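Nicastrin (Dictyostelium purpureum, PDB 4R12) probably serves as an essential, putatively substrate-recruiting subunit of the gamma-secretase complex, which cleaves membrane proteins within the membrane. Local coordinates at residues F316-N326 and P382-T392; S341-T351 and N393-D404. All coordinates share one frame; numbering follows the deposited sequence.

Contact 1. Residues F316-N326 and P382-T392; sequences FTKISTIIELN and PSSSMSFLKKT. With NAG (2-acetamido-2-deoxy-beta-D-glucopyranose), chain B.
Phe388 lays its ring against the end of Ile322, with Ile322 CD1 3.5 Å from Phe388 CG. The two side chains slant across one another. Phe316 reaches the same ring from further along, its CE1 lying 3.8 Å from Phe388 CD2. Phe316 CG points opposite its backbone N (chi1 -179°), which carries the ring across to the 382-392 segment. There its CZ also meets Lys391 CB at 3.8 Å and the Thr392 methyl. Ile319 CD1 adds a looser contact to Phe388.

The other end of the contact is polar. Glu324 is extended, with CG anti to the backbone N and CD anti to CA, and brings its carboxylate to the backbone of Ser384 and Ser385, where the chain leads into helix 385-389. OE1 accepts two bonds from Ser385. The backbone N, at 2.8 Å, comes from the syn side and well out of the carboxylate plane. The hydroxyl OG, at 2.7 Å, takes the anti lone pair. OE2 accepts Ser384 N at 2.8 Å on its syn side, and Asn326 ND2 from above the carboxylate plane. Four donors thus grip one buried carboxylate and fix its rotation. These two backbone amides probably help to stabilise its negative charge. A leucine in place of Glu324 would probably leave the amides of Ser384 and Ser385 without their acceptor and the Asn326 amide free to turn. Ser384 OG turns to another acid, Glu271.

Within the nicastrin large lobe, the short helix 385-389 lies over strand 319-325, running roughly opposite to it at 154°. From strand 214-220, Leu216 packs on Phe388, and Met218 on Ile322 and Ser385. Helix 276-287 packs alongside, with Ile282 against Phe388 and Leu286 against Phe316.

Contact 2. Residues S341-T351 and N393-D404; sequences SLYLHTAGTKT and NKIPVVVITDHD
An antiparallel beta ladder in the large lobe joins strand 339-347 to strand 397-401. Tyr343 with Thr401, His345 with Val399 and Ala347 with Val397 are the hydrogen-bonded pairs. Each is closed by two backbone bonds, among them Tyr343 N to Thr401 O at 2.6 Å and nearly straight (177°). Leu344 with Ile400 and Thr346 with Val398 are the non-hydrogen-bonded pairs between them.

On the face that carries Leu344, the leucine lies beside Ile400, pointing the same way, with CD2 3.7 Å from Ile400 CG1. The same methyl also meets Val398 CG1. Leu358 of helix 352-362 packs on both Leu344 and Ile400.

On the face that carries His345, polar groups gather at the end of strand 397-401. His345 CG lies anti to the carbonyl carbon (chi1 -52°), and the ring turns towards the 401-404 turn. NE2 donates to His403 O at 2.9 Å, with that oxygen in the ring plane. NE2 is also hydrogen-bonded to Thr401 OG1 at 3.0 Å. This hydroxyl in turn accepts from His403 N, making an ST turn that holds the chain as it leaves the strand. Asp404 covers one face of the Tyr343 ring. Its backbone N sits over the ring centre, and its CB makes a CH-pi contact 4.1 Å from the ring centroid. The Asp404 carboxylate is held by Thr375 and Thr376.

Beyond the paired strands, Gly348 fits close to Ile395 O, where a CB would clash. Its backbone angles also call for glycine. Thr351 CG2 then packs on Pro396, 3.6 Å from Pro396 CA. This antiparallel pairing belongs to the mixed beta sheet of the alpha/beta large lobe of nicastrin, a domain related to the zinc exopeptidases.

Overall arrangement
Contacts 1 and 2 meet at strand 397-401, which pairs with strand 319-325 on one edge and with strand 339-347 on the other. Their centres are about 10 Å apart. Glu324 N lies 2.9 Å from Val398 O, and Glu324 O lies 2.8 Å from Ile400 N, both probable hydrogen bonds. The chain leaving helix 385-389 of contact 1 continues into the 393-404 segment of contact 2, and Ser385 and Leu389 of that helix rest on Val397. Segments of the two contacts alternate along the chain. The N-linked glycan on Asn315 lies beside Thr317 and Lys318, at the start of contact 1. The side chain of Lys394 in contact 2 is about 9 Å from a bound sugar.

Contact 1. Residues F316-N326 and P382-T392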
loop_
_atom_site.group_PDB
_atom_site.type_symbol
_atom_site.label_atom_id
_atom_site.label_comp_id
_atom_site.label_asym_id
_atom_site.label_seq_id
_atom_site.Cartn_x
_atom_site.Cartn_y
_atom_site.Cartn_z
ATOM N N PHE A 316 16.039 9.680 -17.741
ATOM C CA PHE A 316 16.313 9.802 -16.335
ATOM C C PHE A 316 16.964 11.113 -15.992
ATOM O O PHE A 316 16.602 11.747 -15.060
ATOM C CB PHE A 316 17.177 8.660 -15.828
ATOM C CG PHE A 316 17.466 8.718 -14.360
ATOM C CD1 PHE A 316 16.611 8.174 -13.464
ATOM C CD2 PHE A 316 18.602 9.299 -13.889
ATOM C CE1 PHE A 316 16.864 8.217 -12.125
ATOM C CE2 PHE A 316 18.880 9.335 -12.562
ATOM C CZ PHE A 316 18.005 8.795 -11.669
ATOM N N THR A 317 17.923 11.511 -16.794
ATOM C CA THR A 317 18.685 12.696 -16.501
ATOM C C THR A 317 17.906 13.983 -16.666
ATOM O O THR A 317 18.305 14.972 -16.143
ATOM C CB THR A 317 20.013 12.735 -17.268
ATOM O OG1 THR A 317 19.753 12.899 -18.641
ATOM C CG2 THR A 317 20.745 11.474 -17.081
ATOM N N LYS A 318 16.790 13.952 -17.376
ATOM C CA LYS A 318 15.900 15.098 -17.450
ATOM C C LYS A 318 15.033 15.317 -16.218
ATOM O O LYS A 318 14.418 16.347 -16.094
ATOM C CB LYS A 318 14.985 15.010 -18.632
ATOM C CG LYS A 318 15.630 15.171 -19.969
ATOM C CD LYS A 318 16.213 16.534 -20.195
ATOM C CE LYS A 318 17.022 16.509 -21.476
ATOM N NZ LYS A 318 17.089 17.807 -22.160
ATOM N N ILE A 319 14.965 14.341 -15.332
ATOM C CA ILE A 319 14.244 14.551 -14.074
ATOM C C ILE A 319 15.013 15.581 -13.238
ATOM O O ILE A 319 16.171 15.367 -12.857
ATOM C CB ILE A 319 14.049 13.232 -13.299
ATOM C CG1 ILE A 319 13.278 12.229 -14.160
ATOM C CG2 ILE A 319 13.299 13.470 -11.995
ATOM C CD1 ILE A 319 13.301 10.805 -13.616
ATOM N N SER A 320 14.378 16.715 -12.979
ATOM C CA SER A 320 15.091 17.869 -12.437
ATOM C C SER A 320 14.582 18.278 -11.056
ATOM O O SER A 320 15.162 19.160 -10.422
ATOM C CB SER A 320 14.978 19.053 -13.397
ATOM O OG SER A 320 13.640 19.531 -13.440
ATOM N N THR A 321 13.504 17.636 -10.608
ATOM C CA THR A 321 12.907 17.896 -9.299
ATOM C C THR A 321 12.058 16.708 -8.887
ATOM O O THR A 321 11.279 16.211 -9.682
ATOM C CB THR A 321 12.005 19.150 -9.301
ATOM O OG1 THR A 321 12.783 20.316 -9.605
ATOM C CG2 THR A 321 11.342 19.330 -7.943
ATOM N N ILE A 322 12.208 16.246 -7.652
ATOM C CA ILE A 322 11.354 15.171 -7.167
ATOM C C ILE A 322 10.578 15.628 -5.944
ATOM O O ILE A 322 11.167 16.079 -4.963
ATOM C CB ILE A 322 12.171 13.910 -6.812
ATOM C CG1 ILE A 322 12.820 13.331 -8.075
ATOM C CG2 ILE A 322 11.277 12.877 -6.142
ATOM C CD1 ILE A 322 13.748 12.150 -7.804
ATOM N N ILE A 323 9.257 15.525 -6.015
ATOM C CA ILE A 323 8.391 15.765 -4.874
ATOM C C ILE A 323 7.719 14.441 -4.461
ATOM O O ILE A 323 7.078 13.787 -5.287
ATOM C CB ILE A 323 7.298 16.813 -5.204
ATOM C CG1 ILE A 323 7.913 18.043 -5.883
ATOM C CG2 ILE A 323 6.518 17.208 -3.957
ATOM C CD1 ILE A 323 8.812 18.845 -4.967
ATOM N N GLU A 324 7.861 14.053 -3.198
ATOM C CA GLU A 324 7.225 12.839 -2.710
ATOM C C GLU A 324 6.263 13.138 -1.570
ATOM O O GLU A 324 6.580 13.893 -0.653
ATOM C CB GLU A 324 8.261 11.812 -2.233
ATOM C CG GLU A 324 7.620 10.505 -1.706
ATOM C CD GLU A 324 8.647 9.472 -1.287
ATOM O OE1 GLU A 324 9.862 9.743 -1.455
ATOM O OE2 GLU A 324 8.244 8.393 -0.773
ATOM N N LEU A 325 5.081 12.537 -1.644
ATOM C CA LEU A 325 4.137 12.569 -0.540
ATOM C C LEU A 325 4.326 11.304 0.297
ATOM O O LEU A 325 4.283 10.211 -0.234
ATOM C CB LEU A 325 2.703 12.656 -1.067
ATOM C CG LEU A 325 2.473 13.779 -2.074
ATOM C CD1 LEU A 325 0.995 13.832 -2.410
ATOM C CD2 LEU A 325 2.963 15.122 -1.518
ATOM N N ASN A 326 4.553 11.445 1.600
ATOM C CA ASN A 326 4.801 10.254 2.399
ATOM C C ASN A 326 4.321 10.416 3.834
ATOM O O ASN A 326 5.075 10.872 4.713
ATOM C CB ASN A 326 6.288 9.903 2.368
ATOM C CG ASN A 326 6.537 8.449 2.750
ATOM O OD1 ASN A 326 6.154 8.021 3.838
ATOM N ND2 ASN A 326 7.128 7.675 1.838
ATOM N N PRO A 382 12.176 6.692 5.768
ATOM C CA PRO A 382 11.940 5.710 4.705
ATOM C C PRO A 382 11.045 6.291 3.621
ATOM O O PRO A 382 9.934 6.731 3.919
ATOM C CB PRO A 382 11.231 4.558 5.428
ATOM C CG PRO A 382 11.588 4.709 6.852
ATOM C CD PRO A 382 11.799 6.180 7.096
ATOM N N SER A 383 11.537 6.330 2.390
ATOM C CA SER A 383 10.815 6.987 1.310
ATOM C C SER A 383 11.306 6.501 -0.039
ATOM O O SER A 383 12.457 6.078 -0.176
ATOM C CB SER A 383 10.975 8.509 1.395
ATOM O OG SER A 383 12.346 8.866 1.404
ATOM N N SER A 384 10.419 6.573 -1.024
ATOM C CA SER A 384 10.709 6.150 -2.387
ATOM C C SER A 384 11.789 6.997 -3.045
ATOM O O SER A 384 12.445 6.548 -3.999
ATOM C CB SER A 384 9.427 6.196 -3.224
ATOM O OG SER A 384 8.520 5.211 -2.762
ATOM N N SER A 385 11.948 8.230 -2.558
ATOM C CA SER A 385 12.998 9.122 -3.043
ATOM C C SER A 385 14.382 8.516 -2.832
ATOM O O SER A 385 15.320 8.810 -3.568
ATOM C CB SER A 385 12.924 10.479 -2.342
ATOM O OG SER A 385 11.773 11.200 -2.743
ATOM N N MET A 386 14.506 7.677 -1.810
ATOM C CA MET A 386 15.755 6.972 -1.565
ATOM C C MET A 386 16.250 6.191 -2.785
ATOM O O MET A 386 17.464 6.059 -2.994
ATOM C CB MET A 386 15.603 6.026 -0.377
ATOM C CG MET A 386 15.500 6.739 0.957
ATOM S SD MET A 386 15.300 5.580 2.330
ATOM C CE MET A 386 15.730 6.632 3.711
ATOM N N SER A 387 15.328 5.675 -3.591
ATOM C CA SER A 387 15.729 4.915 -4.768
ATOM C C SER A 387 16.410 5.826 -5.779
ATOM O O SER A 387 17.378 5.429 -6.427
ATOM C CB SER A 387 14.526 4.215 -5.405
ATOM O OG SER A 387 13.937 3.318 -4.484
ATOM N N PHE A 388 15.910 7.051 -5.917
ATOM C CA PHE A 388 16.521 7.999 -6.849
ATOM C C PHE A 388 17.843 8.551 -6.316
ATOM O O PHE A 388 18.790 8.751 -7.078
ATOM C CB PHE A 388 15.545 9.146 -7.165
ATOM C CG PHE A 388 14.343 8.700 -7.946
ATOM C CD1 PHE A 388 13.270 8.109 -7.309
ATOM C CD2 PHE A 388 14.303 8.843 -9.326
ATOM C CE1 PHE A 388 12.168 7.679 -8.028
ATOM C CE2 PHE A 388 13.202 8.414 -10.050
ATOM C CZ PHE A 388 12.139 7.822 -9.397
ATOM N N LEU A 389 17.916 8.780 -5.010
ATOM C CA LEU A 389 19.133 9.352 -4.415
ATOM C C LEU A 389 20.326 8.397 -4.438
ATOM O O LEU A 389 21.482 8.819 -4.284
ATOM C CB LEU A 389 18.845 9.793 -2.983
ATOM C CG LEU A 389 17.938 11.021 -2.928
ATOM C CD1 LEU A 389 17.234 11.115 -1.584
ATOM C CD2 LEU A 389 18.754 12.278 -3.224
ATOM N N LYS A 390 20.051 7.109 -4.623
ATOM C CA LYS A 390 21.115 6.135 -4.847
ATOM C C LYS A 390 21.786 6.366 -6.190
ATOM O O LYS A 390 22.918 5.951 -6.405
ATOM C CB LYS A 390 20.573 4.711 -4.790
ATOM C CG LYS A 390 20.081 4.266 -3.430
ATOM C CD LYS A 390 19.408 2.896 -3.526
ATOM C CE LYS A 390 18.751 2.515 -2.202
ATOM N NZ LYS A 390 18.113 1.160 -2.229
ATOM N N LYS A 391 21.076 7.021 -7.100
ATOM C CA LYS A 391 21.579 7.224 -8.453
ATOM C C LYS A 391 22.075 8.641 -8.685
ATOM O O LYS A 391 23.067 8.849 -9.385
ATOM C CB LYS A 391 20.499 6.892 -9.483
ATOM C CG LYS A 391 20.006 5.468 -9.401
ATOM C CD LYS A 391 21.126 4.455 -9.626
ATOM C CE LYS A 391 20.523 3.055 -9.740
ATOM N NZ LYS A 391 21.524 1.990 -9.992
ATOM N N THR A 392 21.393 9.621 -8.104
ATOM C CA THR A 392 21.804 11.005 -8.293
ATOM C C THR A 392 21.607 11.872 -7.054
ATOM O O THR A 392 20.671 11.682 -6.275
ATOM C CB THR A 392 21.049 11.653 -9.467
ATOM O OG1 THR A 392 21.470 13.014 -9.604
ATOM C CG2 THR A 392 19.547 11.627 -9.233
HETATM C C1 NAG B . 19.110 12.769 -21.536
HETATM C C2 NAG B . 19.721 12.720 -22.909
HETATM C C3 NAG B . 21.052 13.430 -22.997
HETATM C C4 NAG B . 21.228 14.611 -22.078
HETATM C C5 NAG B . 20.410 14.517 -20.806
HETATM C C6 NAG B . 20.339 15.811 -20.050
HETATM C C7 NAG B . 19.598 10.920 -24.449
HETATM C C8 NAG B . 19.527 9.440 -24.572
HETATM N N2 NAG B . 19.970 11.364 -23.278
HETATM O O3 NAG B . 21.263 13.867 -24.331
HETATM O O4 NAG B . 22.567 14.416 -21.710
HETATM O O5 NAG B . 19.107 14.112 -21.135
HETATM O O6 NAG B . 19.751 16.802 -20.860
HETATM O O7 NAG B . 19.339 11.646 -25.358
#

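Contact 2. Residues S341-T351 and N393-D404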
loop_
_atom_site.group_PDB
_atom_site.type_symbol
_atom_site.label_atom_id
_atom_site.label_comp_id
_atom_site.label_asym_id
_atom_site.label_seq_id
_atom_site.Cartn_x
_atom_site.Cartn_y
_atom_site.Cartn_z
ATOM N N SER A 341 0.945 21.344 10.968
ATOM C CA SER A 341 2.270 21.314 10.349
ATOM C C SER A 341 2.509 20.095 9.490
ATOM O O SER A 341 2.274 18.963 9.928
ATOM C CB SER A 341 3.365 21.358 11.421
ATOM O OG SER A 341 3.195 22.460 12.285
ATOM N N LEU A 342 2.996 20.327 8.271
ATOM C CA LEU A 342 3.621 19.269 7.488
ATOM C C LEU A 342 5.102 19.563 7.450
ATOM O O LEU A 342 5.507 20.720 7.520
ATOM C CB LEU A 342 3.044 19.184 6.068
ATOM C CG LEU A 342 1.603 18.679 5.967
ATOM C CD1 LEU A 342 1.096 18.763 4.503
ATOM C CD2 LEU A 342 1.458 17.238 6.507
ATOM N N TYR A 343 5.905 18.516 7.324
ATOM C CA TYR A 343 7.350 18.638 7.467
ATOM C C TYR A 343 8.048 18.346 6.153
ATOM O O TYR A 343 7.661 17.449 5.416
ATOM C CB TYR A 343 7.844 17.704 8.573
ATOM C CG TYR A 343 7.423 18.194 9.934
ATOM C CD1 TYR A 343 6.190 17.841 10.477
ATOM C CD2 TYR A 343 8.240 19.055 10.662
ATOM C CE1 TYR A 343 5.792 18.320 11.726
ATOM C CE2 TYR A 343 7.855 19.537 11.897
ATOM C CZ TYR A 343 6.635 19.163 12.425
ATOM O OH TYR A 343 6.268 19.646 13.661
ATOM N N LEU A 344 9.053 19.148 5.847
ATOM C CA LEU A 344 9.764 19.031 4.585
ATOM C C LEU A 344 11.128 18.398 4.812
ATOM O O LEU A 344 11.993 18.998 5.447
ATOM C CB LEU A 344 9.915 20.412 3.926
ATOM C CG LEU A 344 8.582 21.085 3.583
ATOM C CD1 LEU A 344 8.828 22.425 2.901
ATOM C CD2 LEU A 344 7.696 20.184 2.706
ATOM N N HIS A 345 11.308 17.175 4.320
ATOM C CA HIS A 345 12.589 16.488 4.439
ATOM C C HIS A 345 13.275 16.546 3.091
ATOM O O HIS A 345 12.788 15.971 2.126
ATOM C CB HIS A 345 12.390 15.031 4.893
ATOM C CG HIS A 345 11.540 14.903 6.119
ATOM N ND1 HIS A 345 12.042 14.486 7.331
ATOM C CD2 HIS A 345 10.228 15.169 6.324
ATOM C CE1 HIS A 345 11.073 14.487 8.231
ATOM N NE2 HIS A 345 9.963 14.898 7.648
ATOM N N THR A 346 14.411 17.231 3.028
ATOM C CA THR A 346 15.004 17.554 1.739
ATOM C C THR A 346 16.322 16.829 1.507
ATOM O O THR A 346 17.022 16.467 2.454
ATOM C CB THR A 346 15.235 19.088 1.597
ATOM O OG1 THR A 346 16.079 19.553 2.656
ATOM C CG2 THR A 346 13.912 19.831 1.669
ATOM N N ALA A 347 16.648 16.612 0.237
ATOM C CA ALA A 347 17.934 16.040 -0.137
ATOM C C ALA A 347 18.277 16.485 -1.549
ATOM O O ALA A 347 17.458 17.103 -2.229
ATOM C CB ALA A 347 17.898 14.516 -0.031
ATOM N N GLY A 348 19.490 16.190 -1.993
ATOM C CA GLY A 348 19.941 16.683 -3.279
ATOM C C GLY A 348 20.404 18.128 -3.190
ATOM O O GLY A 348 20.813 18.589 -2.122
ATOM N N THR A 349 20.353 18.839 -4.313
ATOM C CA THR A 349 20.884 20.196 -4.392
ATOM C C THR A 349 19.811 21.236 -4.701
ATOM O O THR A 349 18.787 20.923 -5.326
ATOM C CB THR A 349 21.977 20.304 -5.474
ATOM O OG1 THR A 349 21.489 19.730 -6.695
ATOM C CG2 THR A 349 23.224 19.566 -5.047
ATOM N N LYS A 350 20.065 22.468 -4.263
ATOM C CA LYS A 350 19.199 23.615 -4.553
ATOM C C LYS A 350 17.747 23.353 -4.142
ATOM O O LYS A 350 16.808 23.567 -4.917
ATOM C CB LYS A 350 19.272 23.979 -6.042
ATOM C CG LYS A 350 20.692 24.211 -6.558
ATOM C CD LYS A 350 20.702 25.093 -7.800
ATOM C CE LYS A 350 22.120 25.352 -8.295
ATOM N NZ LYS A 350 22.775 24.105 -8.791
ATOM N N THR A 351 17.560 22.902 -2.910
ATOM C CA THR A 351 16.215 22.572 -2.449
ATOM C C THR A 351 15.443 23.768 -1.873
ATOM O O THR A 351 14.210 23.790 -1.912
ATOM C CB THR A 351 16.262 21.441 -1.401
ATOM O OG1 THR A 351 17.234 21.740 -0.395
ATOM C CG2 THR A 351 16.625 20.121 -2.070
ATOM N N ASN A 393 22.508 12.836 -6.891
ATOM C CA ASN A 393 22.393 13.851 -5.851
ATOM C C ASN A 393 22.294 15.239 -6.469
ATOM O O ASN A 393 22.382 16.240 -5.765
ATOM C CB ASN A 393 23.593 13.790 -4.899
ATOM C CG ASN A 393 24.903 13.557 -5.630
ATOM O OD1 ASN A 393 25.499 14.487 -6.177
ATOM N ND2 ASN A 393 25.356 12.305 -5.654
ATOM N N LYS A 394 22.086 15.278 -7.782
ATOM C CA LYS A 394 22.183 16.498 -8.582
ATOM C C LYS A 394 20.916 17.354 -8.605
ATOM O O LYS A 394 20.923 18.468 -9.137
ATOM C CB LYS A 394 22.552 16.141 -10.024
ATOM C CG LYS A 394 24.036 16.102 -10.328
ATOM C CD LYS A 394 24.787 15.135 -9.436
ATOM C CE LYS A 394 26.271 15.130 -9.781
ATOM N NZ LYS A 394 27.073 14.372 -8.784
ATOM N N ILE A 395 19.827 16.837 -8.044
ATOM C CA ILE A 395 18.536 17.500 -8.173
ATOM C C ILE A 395 17.821 17.646 -6.833
ATOM O O ILE A 395 18.047 16.858 -5.920
ATOM C CB ILE A 395 17.619 16.735 -9.145
ATOM C CG1 ILE A 395 17.397 15.308 -8.651
ATOM C CG2 ILE A 395 18.222 16.714 -10.547
ATOM C CD1 ILE A 395 16.284 14.607 -9.370
ATOM N N PRO A 396 16.958 18.666 -6.711
ATOM C CA PRO A 396 16.249 18.857 -5.443
ATOM C C PRO A 396 15.196 17.771 -5.196
ATOM O O PRO A 396 14.385 17.455 -6.074
ATOM C CB PRO A 396 15.604 20.235 -5.609
ATOM C CG PRO A 396 15.478 20.414 -7.087
ATOM C CD PRO A 396 16.671 19.744 -7.675
ATOM N N VAL A 397 15.237 17.207 -3.997
ATOM C CA VAL A 397 14.288 16.197 -3.571
ATOM C C VAL A 397 13.599 16.686 -2.308
ATOM O O VAL A 397 14.258 17.087 -1.350
ATOM C CB VAL A 397 14.979 14.853 -3.304
ATOM C CG1 VAL A 397 13.989 13.855 -2.711
ATOM C CG2 VAL A 397 15.611 14.301 -4.588
ATOM N N VAL A 398 12.272 16.697 -2.333
ATOM C CA VAL A 398 11.487 17.126 -1.190
ATOM C C VAL A 398 10.503 16.034 -0.829
ATOM O O VAL A 398 9.606 15.711 -1.614
ATOM C CB VAL A 398 10.718 18.425 -1.463
ATOM C CG1 VAL A 398 9.927 18.829 -0.224
ATOM C CG2 VAL A 398 11.681 19.555 -1.896
ATOM N N VAL A 399 10.697 15.454 0.346
ATOM C CA VAL A 399 9.761 14.483 0.878
ATOM C C VAL A 399 8.863 15.204 1.881
ATOM O O VAL A 399 9.336 15.765 2.863
ATOM C CB VAL A 399 10.490 13.297 1.540
ATOM C CG1 VAL A 399 9.500 12.262 2.039
ATOM C CG2 VAL A 399 11.473 12.665 0.548
ATOM N N ILE A 400 7.565 15.208 1.611
ATOM C CA ILE A 400 6.605 15.873 2.480
ATOM C C ILE A 400 5.926 14.859 3.408
ATOM O O ILE A 400 5.320 13.909 2.933
ATOM C CB ILE A 400 5.525 16.611 1.649
ATOM C CG1 ILE A 400 6.177 17.566 0.637
ATOM C CG2 ILE A 400 4.550 17.334 2.564
ATOM C CD1 ILE A 400 5.160 18.393 -0.195
ATOM N N THR A 401 6.031 15.069 4.721
ATOM C CA THR A 401 5.438 14.161 5.703
ATOM C C THR A 401 4.725 14.936 6.797
ATOM O O THR A 401 4.786 16.168 6.841
ATOM C CB THR A 401 6.510 13.252 6.400
ATOM O OG1 THR A 401 7.133 13.980 7.469
ATOM C CG2 THR A 401 7.580 12.779 5.421
ATOM N N ASP A 402 4.080 14.206 7.703
ATOM C CA ASP A 402 3.394 14.822 8.834
ATOM C C ASP A 402 4.171 14.668 10.142
ATOM O O ASP A 402 3.594 14.778 11.233
ATOM C CB ASP A 402 1.982 14.253 9.001
ATOM C CG ASP A 402 1.961 12.749 9.128
ATOM O OD1 ASP A 402 3.030 12.143 9.405
ATOM O OD2 ASP A 402 0.865 12.172 8.932
ATOM N N HIS A 403 5.474 14.425 10.039
ATOM C CA HIS A 403 6.291 14.257 11.236
ATOM C C HIS A 403 7.699 14.814 11.051
ATOM O O HIS A 403 8.276 14.757 9.958
ATOM C CB HIS A 403 6.382 12.772 11.611
ATOM C CG HIS A 403 6.929 11.917 10.506
ATOM N ND1 HIS A 403 8.246 11.501 10.461
ATOM C CD2 HIS A 403 6.351 11.445 9.378
ATOM C CE1 HIS A 403 8.444 10.792 9.365
ATOM N NE2 HIS A 403 7.311 10.745 8.687
ATOM N N ASP A 404 8.262 15.327 12.139
ATOM C CA ASP A 404 9.662 15.736 12.146
ATOM C C ASP A 404 10.527 14.482 12.261
ATOM O O ASP A 404 11.220 14.097 11.306
ATOM C CB ASP A 404 9.935 16.715 13.291
ATOM C CG ASP A 404 11.432 16.979 13.502
ATOM O OD1 ASP A 404 12.213 16.816 12.536
ATOM O OD2 ASP A 404 11.818 17.349 14.627
#